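PDB 7D5M: oxidoreductase from Azotobacter vinelandii, which binds NAD+ and, as a homolog of inositol dehydrogenase, probably catalyses the NAD-dependent oxidation of a polyol or sugar-like substrate. Local coordinates for residues M1-A9 against A315-A323; G175-G183 against S232-L240. All blocks are in the same frame, centred on the assembly; numbering follows the deposited sequence.

Contact 1: M1-A9 against A315-A323; sequences MINGSKRIA and ALLDDRIGA
Met1 brings the very start of the chain, its amino group, onto a type I turn that spans Leu316 to Asp319. Met1 N gives a hydrogen bond to Leu317 O at 3.2 Å, from above the carbonyl plane, and a second to a water at 2.6 Å that in turn donates to Leu316 O. One residue on, Ile2 N donates to Asp319 O at 2.8 Å, and the same oxygen takes a CA-H...O contact from Met1. The methionine chain, bent at chi2 and chi3 (-65° and -64°), curls back so that SD lies 3.4 Å from Asp319 CB and CE settles by the backbone of Arg320 and Ile321. Ile2 runs alongside Arg320, its CD1 over one face of the guanidinium near the rim, 3.5 Å from NH2. The polar ends are taken up by residues beyond the two segments: Arg320 pairs with Asp36, Asp318 with Tyr338 and Arg339 of helix 329-349, and Asp319 with Gln148 and Arg306. Arg7 NH2 reaches Asp318 OD1 through a water that it meets at 2.6 Å. The amino-terminal tail is thus fastened to the loop before helix 329-349, away from the cofactor site. Since one backbone carbonyl, Leu317 O, and a water receive the amino group, its positive charge is probably stabilised by dipoles, with no carboxylate of the turn bonded to it directly.

Contact 2: G175-G183 against S232-L240; sequences GFHSAPVEG and SFVKSRAPL
The extended run of Arg237 from CG to NE (chi3 -178°) carries its guanidinium across to the 175-183 loop, while Glu182, bent at chi2 (91°), folds its carboxylate back to meet it. The two join side-on: NE bonds to Glu182 OE1 at 2.9 Å and NH2 to Glu182 OE2 at 2.8 Å, the latter almost straight at the hydrogen. Both oxygens lie near the guanidinium plane, yet the nitrogens come from above the carboxylate plane, the two flat groups being turned 46° apart. At its far end the guanidinium takes His177 O between two nitrogens, NH1 at 2.8 Å and NH2 at 3.0 Å, with the oxygen in the guanidinium plane; NH2 adds a weak bond to Ala179 O. Asp242, just beyond the second segment, pairs with NH1. These acceptors, gathered along the guanidinium edge, tie together two connections of the C-terminal alpha/beta domain, the loop leaving strand 165-173 and the one joining strands 223-231 and 243-250 of its mixed sheet. Apolar contact flanks the charge: Val234 CG2 sits over one face of the guanidinium, toward its rim, and Val234 CG1 touches Pro180 CB at 4.0 Å, Pro180 being the centre of an inverse gamma turn. A water donating to Glu182 OE1 at 2.6 Å also hydrogen-bonds with Ser236 OG. His177 turns its ring from the arginine to Tyr201, and its side chain lies about 5 Å from that of Arg191, an NAD-binding residue. Arg166 of the third subunit bonds to Ser178 O, which places this pair of loops at a subunit interface.

Contact 1 and contact 2 lie on opposite sides of the chain's centre, their centres about 41 Å apart and their nearest atoms about 24 Å apart, and along the sequence contact 2 is nested inside the long loop that contact 1 closes. Both are partly buried pairings of loops and each lies beside another subunit, but the elements differ. Contact 1 joins the chain start to the loop before helix 329-349, whereas contact 2 joins two loops at strand ends of the mixed sheet. Their chemistry diverges accordingly: backbone bonds, waters and aliphatic cover in the first, a salt bridge built on one arginine in the second, which alone approaches the NAD site.

Contact 1: M1-A9 against A315-A323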
ATOM      1  N   MET A   1       2.157  25.881 -14.048  1.00 27.74           N
ATOM      2  CA  MET A   1       0.901  25.269 -14.564  1.00 25.44           C
ATOM      3  C   MET A   1       0.863  25.415 -16.084  1.00 21.78           C
ATOM      4  O   MET A   1       1.403  26.417 -16.621  1.00 22.07           O
ATOM      5  CB  MET A   1      -0.360  25.929 -13.998  1.00 29.05           C
ATOM      6  CG  MET A   1      -0.590  25.709 -12.514  1.00 34.30           C
ATOM      7  SD  MET A   1      -0.906  23.999 -12.022  1.00 44.11           S
ATOM      8  CE  MET A   1      -2.449  23.615 -12.845  1.00 37.94           C
ATOM      9  N   ILE A   2       0.241  24.452 -16.753  1.00 16.25           N
ATOM     10  CA  ILE A   2      -0.040  24.491 -18.212  1.00 15.16           C
ATOM     11  C   ILE A   2      -1.532  24.773 -18.380  1.00 15.10           C
ATOM     12  O   ILE A   2      -2.328  24.159 -17.674  1.00 15.53           O
ATOM     13  CB  ILE A   2       0.394  23.174 -18.875  1.00 14.23           C
ATOM     14  CG1 ILE A   2       1.923  23.069 -18.880  1.00 14.21           C
ATOM     15  CG2 ILE A   2      -0.222  23.026 -20.254  1.00 14.43           C
ATOM     16  CD1 ILE A   2       2.470  21.740 -19.344  1.00 13.97           C
ATOM     17  N   ASN A   3      -1.889  25.679 -19.290  1.00 14.37           N
ATOM     18  CA  ASN A   3      -3.317  26.006 -19.545  1.00 14.30           C
ATOM     19  C   ASN A   3      -3.623  25.947 -21.042  1.00 13.74           C
ATOM     20  O   ASN A   3      -4.725  26.364 -21.420  1.00 13.49           O
ATOM     21  CB  ASN A   3      -3.687  27.350 -18.920  1.00 14.90           C
ATOM     22  CG  ASN A   3      -2.905  28.507 -19.492  1.00 14.96           C
ATOM     23  OD1 ASN A   3      -2.239  28.368 -20.514  1.00 14.45           O
ATOM     24  ND2 ASN A   3      -3.010  29.655 -18.847  1.00 16.44           N
ATOM     25  N   GLY A   4      -2.708  25.419 -21.855  1.00 13.48           N
ATOM     26  CA  GLY A   4      -2.938  25.153 -23.288  1.00 13.53           C
ATOM     27  C   GLY A   4      -2.546  26.322 -24.175  1.00 13.99           C
ATOM     28  O   GLY A   4      -2.722  26.227 -25.402  1.00 12.55           O
ATOM     29  N   SER A   5      -2.031  27.400 -23.593  1.00 14.38           N
ATOM     30  CA  SER A   5      -1.557  28.584 -24.345  1.00 15.73           C
ATOM     31  C   SER A   5      -0.397  28.140 -25.240  1.00 16.10           C
ATOM     32  O   SER A   5       0.400  27.252 -24.822  1.00 15.29           O
ATOM     33  CB  SER A   5      -1.186  29.696 -23.409  1.00 16.81           C
ATOM     34  OG  SER A   5      -0.068  29.319 -22.636  1.00 20.27           O
ATOM     35  N   LYS A   6      -0.288  28.708 -26.437  1.00 16.48           N
ATOM     36  CA  LYS A   6       0.773  28.279 -27.380  1.00 17.93           C
ATOM     37  C   LYS A   6       2.148  28.610 -26.788  1.00 16.97           C
ATOM     38  O   LYS A   6       2.299  29.619 -26.081  1.00 16.07           O
ATOM     39  CB  LYS A   6       0.566  28.882 -28.768  1.00 20.75           C
ATOM     40  CG  LYS A   6       0.717  30.386 -28.872  1.00 23.21           C
ATOM     41  CD  LYS A   6       0.561  30.874 -30.311  1.00 25.52           C
ATOM     42  CE  LYS A   6      -0.826  30.653 -30.870  1.00 27.30           C
ATOM     43  NZ  LYS A   6      -0.850  30.810 -32.343  1.00 29.81           N
ATOM     44  N   ARG A   7       3.126  27.761 -27.064  1.00 16.97           N
ATOM     45  CA  ARG A   7       4.531  27.957 -26.637  1.00 17.91           C
ATOM     46  C   ARG A   7       5.405  28.372 -27.813  1.00 16.55           C
ATOM     47  O   ARG A   7       6.512  28.827 -27.569  1.00 17.66           O
ATOM     48  CB  ARG A   7       5.051  26.638 -26.102  1.00 19.62           C
ATOM     49  CG  ARG A   7       4.139  26.055 -25.046  1.00 22.07           C
ATOM     50  CD  ARG A   7       5.071  25.382 -24.100  1.00 25.12           C
ATOM     51  NE  ARG A   7       4.374  24.695 -23.040  1.00 27.36           N
ATOM     52  CZ  ARG A   7       4.623  24.887 -21.758  1.00 27.55           C
ATOM     53  NH1 ARG A   7       5.559  25.748 -21.373  1.00 27.74           N
ATOM     54  NH2 ARG A   7       3.932  24.206 -20.873  1.00 28.30           N
ATOM     55  N   ILE A   8       4.931  28.120 -29.026  1.00 15.18           N
ATOM     56  CA  ILE A   8       5.572  28.533 -30.299  1.00 15.07           C
ATOM     57  C   ILE A   8       4.457  29.140 -31.149  1.00 15.24           C
ATOM     58  O   ILE A   8       3.281  28.834 -30.861  1.00 14.36           O
ATOM     59  CB  ILE A   8       6.285  27.334 -30.960  1.00 14.69           C
ATOM     60  CG1 ILE A   8       5.308  26.228 -31.367  1.00 14.43           C
ATOM     61  CG2 ILE A   8       7.365  26.789 -30.033  1.00 14.86           C
ATOM     62  CD1 ILE A   8       5.945  25.118 -32.171  1.00 14.29           C
ATOM     63  N   ALA A   9       4.813  29.983 -32.123  1.00 15.21           N
ATOM     64  CA  ALA A   9       3.872  30.806 -32.923  1.00 15.52           C
ATOM     65  C   ALA A   9       2.890  29.912 -33.683  1.00 15.97           C
ATOM     66  O   ALA A   9       1.682  30.239 -33.710  1.00 16.16           O
ATOM     67  CB  ALA A   9       4.629  31.687 -33.881  1.00 15.64           C
ATOM     68  N   ALA A 315       9.681  21.214 -10.801  1.00 13.83           N
ATOM     69  CA  ALA A 315       8.765  20.057 -10.698  1.00 13.80           C
ATOM     70  C   ALA A 315       7.295  20.510 -10.755  1.00 13.42           C
ATOM     71  O   ALA A 315       6.427  19.626 -10.874  1.00 13.76           O
ATOM     72  CB  ALA A 315       9.083  19.257  -9.455  1.00 13.47           C
ATOM     73  N   LEU A 316       7.006  21.820 -10.707  1.00 13.01           N
ATOM     74  CA  LEU A 316       5.613  22.350 -10.728  1.00 13.38           C
ATOM     75  C   LEU A 316       5.264  22.925 -12.107  1.00 13.66           C
ATOM     76  O   LEU A 316       4.077  23.099 -12.375  1.00 12.87           O
ATOM     77  CB  LEU A 316       5.450  23.410  -9.631  1.00 13.70           C
ATOM     78  CG  LEU A 316       5.499  22.868  -8.205  1.00 13.43           C
ATOM     79  CD1 LEU A 316       5.700  23.994  -7.191  1.00 14.58           C
ATOM     80  CD2 LEU A 316       4.259  22.067  -7.874  1.00 13.73           C
ATOM     81  N   LEU A 317       6.257  23.186 -12.956  1.00 14.70           N
ATOM     82  CA  LEU A 317       6.047  23.906 -14.246  1.00 16.07           C
ATOM     83  C   LEU A 317       4.976  23.203 -15.096  1.00 15.08           C
ATOM     84  O   LEU A 317       4.118  23.899 -15.667  1.00 15.06           O
ATOM     85  CB  LEU A 317       7.371  23.980 -15.003  1.00 18.66           C
ATOM     86  CG  LEU A 317       8.349  25.058 -14.534  1.00 21.52           C
ATOM     87  CD1 LEU A 317       9.682  24.897 -15.242  1.00 22.98           C
ATOM     88  CD2 LEU A 317       7.772  26.449 -14.767  1.00 22.65           C
ATOM     89  N   ASP A 318       4.998  21.871 -15.157  1.00 13.23           N
ATOM     90  CA  ASP A 318       4.187  21.104 -16.136  1.00 12.96           C
ATOM     91  C   ASP A 318       2.856  20.632 -15.540  1.00 12.60           C
ATOM     92  O   ASP A 318       2.128  19.935 -16.261  1.00 12.78           O
ATOM     93  CB  ASP A 318       4.990  19.938 -16.715  1.00 12.93           C
ATOM     94  CG  ASP A 318       6.136  20.370 -17.612  1.00 12.84           C
ATOM     95  OD1 ASP A 318       6.152  21.557 -18.029  1.00 13.91           O
ATOM     96  OD2 ASP A 318       7.006  19.524 -17.882  1.00 13.38           O
ATOM     97  N   ASP A 319       2.480  21.049 -14.326  1.00 12.35           N
ATOM     98  CA  ASP A 319       1.172  20.644 -13.752  1.00 12.64           C
ATOM     99  C   ASP A 319       0.050  21.143 -14.669  1.00 12.57           C
ATOM    100  O   ASP A 319       0.037  22.342 -14.987  1.00 12.77           O
ATOM    101  CB  ASP A 319       0.985  21.139 -12.322  1.00 12.60           C
ATOM    102  CG  ASP A 319       1.898  20.458 -11.318  1.00 12.57           C
ATOM    103  OD1 ASP A 319       2.256  19.275 -11.536  1.00 12.20           O
ATOM    104  OD2 ASP A 319       2.246  21.118 -10.321  1.00 12.11           O
ATOM    105  N   ARG A 320      -0.840  20.238 -15.095  1.00 12.48           N
ATOM    106  CA  ARG A 320      -1.990  20.558 -15.986  1.00 12.63           C
ATOM    107  C   ARG A 320      -3.287  20.585 -15.177  1.00 12.27           C
ATOM    108  O   ARG A 320      -4.294  21.113 -15.676  1.00 11.39           O
ATOM    109  CB  ARG A 320      -2.069  19.535 -17.119  1.00 12.39           C
ATOM    110  CG  ARG A 320      -0.867  19.584 -18.050  1.00 12.07           C
ATOM    111  CD  ARG A 320      -0.627  18.284 -18.794  1.00 11.70           C
ATOM    112  NE  ARG A 320       0.629  18.352 -19.516  1.00 11.52           N
ATOM    113  CZ  ARG A 320       0.789  18.868 -20.734  1.00 11.35           C
ATOM    114  NH1 ARG A 320      -0.253  19.320 -21.415  1.00 11.29           N
ATOM    115  NH2 ARG A 320       1.986  18.899 -21.287  1.00 11.38           N
ATOM    116  N   ILE A 321      -3.257  20.048 -13.958  1.00 12.96           N
ATOM    117  CA  ILE A 321      -4.401  20.123 -13.016  1.00 13.12           C
ATOM    118  C   ILE A 321      -3.855  20.053 -11.586  1.00 12.46           C
ATOM    119  O   ILE A 321      -2.723  19.593 -11.401  1.00 12.40           O
ATOM    120  CB  ILE A 321      -5.422  19.015 -13.341  1.00 13.85           C
ATOM    121  CG1 ILE A 321      -6.765  19.259 -12.645  1.00 14.67           C
ATOM    122  CG2 ILE A 321      -4.817  17.651 -13.042  1.00 13.73           C
ATOM    123  CD1 ILE A 321      -7.920  18.461 -13.197  1.00 15.09           C
ATOM    124  N   GLY A 322      -4.648  20.524 -10.628  1.00 12.24           N
ATOM    125  CA  GLY A 322      -4.271  20.625  -9.210  1.00 11.72           C
ATOM    126  C   GLY A 322      -3.873  19.293  -8.608  1.00 11.79           C
ATOM    127  O   GLY A 322      -4.359  18.233  -9.070  1.00 11.56           O
ATOM    128  N   ALA A 323      -3.011  19.351  -7.594  1.00 11.16           N
ATOM    129  CA  ALA A 323      -2.564  18.208  -6.773  1.00 11.21           C
ATOM    130  C   ALA A 323      -3.769  17.355  -6.368  1.00 10.92           C
ATOM    131  O   ALA A 323      -4.846  17.936  -6.099  1.00 11.50           O
ATOM    132  CB  ALA A 323      -1.838  18.719  -5.556  1.00 11.17           C
TER
HETATM  133  O   HOH W   1       2.678  25.479 -11.499  1.00 21.62           O
HETATM  134  O   HOH W   2      -4.474  24.279 -16.055  1.00 16.24           O
HETATM  135  O   HOH W   3       5.196  24.261 -18.658  1.00 21.03           O

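Contact 2: G175-G183 against S232-L240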
ATOM      1  N   GLY A 175       5.601  -9.143 -16.464  1.00 10.97           N
ATOM      2  CA  GLY A 175       5.404 -10.584 -16.676  1.00 11.23           C
ATOM      3  C   GLY A 175       4.676 -10.894 -17.969  1.00 11.39           C
ATOM      4  O   GLY A 175       4.322 -12.061 -18.164  1.00 11.39           O
ATOM      5  N   PHE A 176       4.443  -9.917 -18.847  1.00 11.94           N
ATOM      6  CA  PHE A 176       3.539 -10.151 -20.004  1.00 12.46           C
ATOM      7  C   PHE A 176       4.098 -11.219 -20.939  1.00 12.89           C
ATOM      8  O   PHE A 176       3.269 -11.814 -21.637  1.00 13.48           O
ATOM      9  CB  PHE A 176       3.233  -8.876 -20.783  1.00 12.86           C
ATOM     10  CG  PHE A 176       2.312  -7.959 -20.020  1.00 13.37           C
ATOM     11  CD1 PHE A 176       0.968  -8.248 -19.876  1.00 13.69           C
ATOM     12  CD2 PHE A 176       2.813  -6.823 -19.417  1.00 14.17           C
ATOM     13  CE1 PHE A 176       0.137  -7.405 -19.151  1.00 13.87           C
ATOM     14  CE2 PHE A 176       1.979  -5.970 -18.713  1.00 14.62           C
ATOM     15  CZ  PHE A 176       0.647  -6.272 -18.568  1.00 14.28           C
ATOM     16  N   HIS A 177       5.409 -11.467 -20.955  1.00 13.21           N
ATOM     17  CA  HIS A 177       6.016 -12.466 -21.878  1.00 13.88           C
ATOM     18  C   HIS A 177       6.521 -13.688 -21.113  1.00 13.71           C
ATOM     19  O   HIS A 177       7.427 -14.364 -21.613  1.00 13.05           O
ATOM     20  CB  HIS A 177       7.058 -11.782 -22.769  1.00 15.19           C
ATOM     21  CG  HIS A 177       6.460 -10.644 -23.525  1.00 16.70           C
ATOM     22  ND1 HIS A 177       7.201  -9.585 -23.981  1.00 18.10           N
ATOM     23  CD2 HIS A 177       5.181 -10.388 -23.878  1.00 18.54           C
ATOM     24  CE1 HIS A 177       6.405  -8.721 -24.593  1.00 19.48           C
ATOM     25  NE2 HIS A 177       5.156  -9.191 -24.537  1.00 18.94           N
ATOM     26  N   SER A 178       5.929 -13.989 -19.954  1.00 13.94           N
ATOM     27  CA  SER A 178       6.215 -15.221 -19.181  1.00 14.54           C
ATOM     28  C   SER A 178       5.963 -16.448 -20.067  1.00 15.14           C
ATOM     29  O   SER A 178       6.734 -17.407 -19.975  1.00 15.88           O
ATOM     30  CB  SER A 178       5.397 -15.261 -17.919  1.00 14.28           C
ATOM     31  OG  SER A 178       5.756 -14.189 -17.050  1.00 14.12           O
ATOM     32  N   ALA A 179       4.913 -16.408 -20.888  1.00 16.64           N
ATOM     33  CA  ALA A 179       4.575 -17.444 -21.894  1.00 18.57           C
ATOM     34  C   ALA A 179       5.052 -16.995 -23.275  1.00 19.99           C
ATOM     35  O   ALA A 179       5.242 -15.804 -23.513  1.00 19.64           O
ATOM     36  CB  ALA A 179       3.087 -17.677 -21.879  1.00 19.43           C
ATOM     37  N   PRO A 180       5.228 -17.922 -24.241  1.00 22.47           N
ATOM     38  CA  PRO A 180       5.645 -17.551 -25.598  1.00 23.21           C
ATOM     39  C   PRO A 180       4.534 -16.894 -26.437  1.00 24.90           C
ATOM     40  O   PRO A 180       4.056 -17.494 -27.389  1.00 25.06           O
ATOM     41  CB  PRO A 180       6.086 -18.898 -26.196  1.00 23.03           C
ATOM     42  CG  PRO A 180       5.232 -19.922 -25.477  1.00 22.80           C
ATOM     43  CD  PRO A 180       5.062 -19.375 -24.076  1.00 22.67           C
ATOM     44  N   VAL A 181       4.184 -15.648 -26.109  1.00 25.87           N
ATOM     45  CA  VAL A 181       3.038 -14.912 -26.725  1.00 26.96           C
ATOM     46  C   VAL A 181       3.413 -14.449 -28.146  1.00 27.34           C
ATOM     47  O   VAL A 181       2.486 -14.057 -28.898  1.00 26.07           O
ATOM     48  CB  VAL A 181       2.561 -13.755 -25.823  1.00 28.20           C
ATOM     49  CG1 VAL A 181       2.041 -14.275 -24.486  1.00 28.14           C
ATOM     50  CG2 VAL A 181       3.640 -12.708 -25.598  1.00 28.81           C
ATOM     51  N   GLU A 182       4.707 -14.494 -28.504  1.00 28.08           N
ATOM     52  CA  GLU A 182       5.234 -14.259 -29.884  1.00 30.13           C
ATOM     53  C   GLU A 182       4.406 -15.018 -30.927  1.00 31.62           C
ATOM     54  O   GLU A 182       4.370 -14.569 -32.089  1.00 30.70           O
ATOM     55  CB  GLU A 182       6.643 -14.821 -30.100  1.00 30.91           C
ATOM     56  CG  GLU A 182       7.698 -14.291 -29.164  1.00 31.51           C
ATOM     57  CD  GLU A 182       7.880 -15.116 -27.906  1.00 28.52           C
ATOM     58  OE1 GLU A 182       8.924 -15.791 -27.776  1.00 25.53           O
ATOM     59  OE2 GLU A 182       6.990 -15.046 -27.059  1.00 26.87           O
ATOM     60  N   GLY A 183       3.867 -16.182 -30.546  1.00 33.36           N
ATOM     61  CA  GLY A 183       3.056 -17.048 -31.422  1.00 36.06           C
ATOM     62  C   GLY A 183       1.824 -16.340 -31.965  1.00 38.32           C
ATOM     63  O   GLY A 183       1.399 -16.686 -33.084  1.00 39.77           O
ATOM     64  N   SER A 232      17.513 -16.489 -21.445  1.00 14.53           N
ATOM     65  CA  SER A 232      16.322 -16.727 -22.286  1.00 14.76           C
ATOM     66  C   SER A 232      15.517 -17.837 -21.607  1.00 15.48           C
ATOM     67  O   SER A 232      15.816 -19.029 -21.834  1.00 15.65           O
ATOM     68  CB  SER A 232      16.708 -17.068 -23.710  1.00 15.27           C
ATOM     69  OG  SER A 232      17.679 -16.157 -24.211  1.00 16.50           O
ATOM     70  N   PHE A 233      14.594 -17.472 -20.713  1.00 15.11           N
ATOM     71  CA  PHE A 233      13.770 -18.463 -19.971  1.00 15.53           C
ATOM     72  C   PHE A 233      12.782 -19.121 -20.935  1.00 15.89           C
ATOM     73  O   PHE A 233      12.543 -20.334 -20.819  1.00 16.73           O
ATOM     74  CB  PHE A 233      13.114 -17.823 -18.752  1.00 14.90           C
ATOM     75  CG  PHE A 233      14.057 -17.651 -17.589  1.00 14.94           C
ATOM     76  CD1 PHE A 233      14.545 -18.756 -16.898  1.00 14.71           C
ATOM     77  CD2 PHE A 233      14.465 -16.393 -17.183  1.00 14.47           C
ATOM     78  CE1 PHE A 233      15.413 -18.599 -15.830  1.00 14.70           C
ATOM     79  CE2 PHE A 233      15.349 -16.238 -16.124  1.00 14.05           C
ATOM     80  CZ  PHE A 233      15.814 -17.340 -15.440  1.00 14.58           C
ATOM     81  N   VAL A 234      12.222 -18.342 -21.861  1.00 16.74           N
ATOM     82  CA  VAL A 234      11.524 -18.901 -23.052  1.00 18.09           C
ATOM     83  C   VAL A 234      12.627 -19.218 -24.064  1.00 19.40           C
ATOM     84  O   VAL A 234      13.148 -18.298 -24.702  1.00 18.48           O
ATOM     85  CB  VAL A 234      10.432 -17.968 -23.586  1.00 18.40           C
ATOM     86  CG1 VAL A 234       9.787 -18.527 -24.843  1.00 18.65           C
ATOM     87  CG2 VAL A 234       9.384 -17.708 -22.521  1.00 18.18           C
ATOM     88  N   LYS A 235      13.024 -20.487 -24.111  1.00 21.40           N
ATOM     89  CA  LYS A 235      14.292 -20.955 -24.733  1.00 24.45           C
ATOM     90  C   LYS A 235      14.381 -20.514 -26.197  1.00 23.03           C
ATOM     91  O   LYS A 235      15.510 -20.201 -26.638  1.00 22.70           O
ATOM     92  CB  LYS A 235      14.380 -22.479 -24.644  1.00 27.12           C
ATOM     93  CG  LYS A 235      14.332 -23.037 -23.234  1.00 31.26           C
ATOM     94  CD  LYS A 235      15.584 -22.745 -22.450  1.00 34.21           C
ATOM     95  CE  LYS A 235      15.843 -23.715 -21.309  1.00 37.37           C
ATOM     96  NZ  LYS A 235      15.328 -25.081 -21.576  1.00 40.78           N
ATOM     97  N   SER A 236      13.242 -20.469 -26.899  1.00 22.61           N
ATOM     98  CA  SER A 236      13.134 -20.145 -28.348  1.00 23.01           C
ATOM     99  C   SER A 236      13.612 -18.713 -28.635  1.00 22.54           C
ATOM    100  O   SER A 236      13.873 -18.403 -29.814  1.00 21.86           O
ATOM    101  CB  SER A 236      11.721 -20.348 -28.840  1.00 23.70           C
ATOM    102  OG  SER A 236      10.820 -19.483 -28.168  1.00 24.43           O
ATOM    103  N   ARG A 237      13.718 -17.854 -27.614  1.00 20.80           N
ATOM    104  CA  ARG A 237      14.149 -16.439 -27.795  1.00 20.70           C
ATOM    105  C   ARG A 237      15.672 -16.341 -27.929  1.00 20.25           C
ATOM    106  O   ARG A 237      16.145 -15.340 -28.496  1.00 19.91           O
ATOM    107  CB  ARG A 237      13.650 -15.577 -26.634  1.00 19.65           C
ATOM    108  CG  ARG A 237      12.134 -15.493 -26.570  1.00 19.50           C
ATOM    109  CD  ARG A 237      11.609 -14.751 -25.355  1.00 18.87           C
ATOM    110  NE  ARG A 237      10.157 -14.780 -25.380  1.00 18.25           N
ATOM    111  CZ  ARG A 237       9.349 -14.663 -24.326  1.00 17.57           C
ATOM    112  NH1 ARG A 237       9.836 -14.490 -23.105  1.00 16.25           N
ATOM    113  NH2 ARG A 237       8.043 -14.739 -24.509  1.00 17.16           N
ATOM    114  N   ALA A 238      16.420 -17.335 -27.439  1.00 20.10           N
ATOM    115  CA  ALA A 238      17.898 -17.345 -27.473  1.00 21.23           C
ATOM    116  C   ALA A 238      18.361 -17.013 -28.890  1.00 20.98           C
ATOM    117  O   ALA A 238      17.800 -17.535 -29.849  1.00 21.19           O
ATOM    118  CB  ALA A 238      18.427 -18.683 -27.011  1.00 20.77           C
ATOM    119  N   PRO A 239      19.392 -16.159 -29.075  1.00 21.60           N
ATOM    120  CA  PRO A 239      20.181 -15.599 -27.970  1.00 21.03           C
ATOM    121  C   PRO A 239      19.637 -14.342 -27.264  1.00 19.80           C
ATOM    122  O   PRO A 239      20.326 -13.834 -26.382  1.00 19.21           O
ATOM    123  CB  PRO A 239      21.476 -15.207 -28.700  1.00 22.17           C
ATOM    124  CG  PRO A 239      20.976 -14.733 -30.037  1.00 21.70           C
ATOM    125  CD  PRO A 239      19.900 -15.736 -30.394  1.00 22.41           C
ATOM    126  N   LEU A 240      18.450 -13.855 -27.652  1.00 18.88           N
ATOM    127  CA  LEU A 240      17.855 -12.627 -27.064  1.00 18.02           C
ATOM    128  C   LEU A 240      17.289 -12.981 -25.686  1.00 17.04           C
ATOM    129  O   LEU A 240      16.633 -14.034 -25.555  1.00 17.19           O
ATOM    130  CB  LEU A 240      16.793 -12.036 -27.993  1.00 19.80           C
ATOM    131  CG  LEU A 240      17.327 -11.084 -29.069  1.00 21.61           C
ATOM    132  CD1 LEU A 240      18.569 -11.634 -29.731  1.00 23.65           C
ATOM    133  CD2 LEU A 240      16.260 -10.760 -30.101  1.00 21.61           C
TER
HETATM  134  O   HOH W   4      10.452 -17.212 -29.407  1.00 25.39           O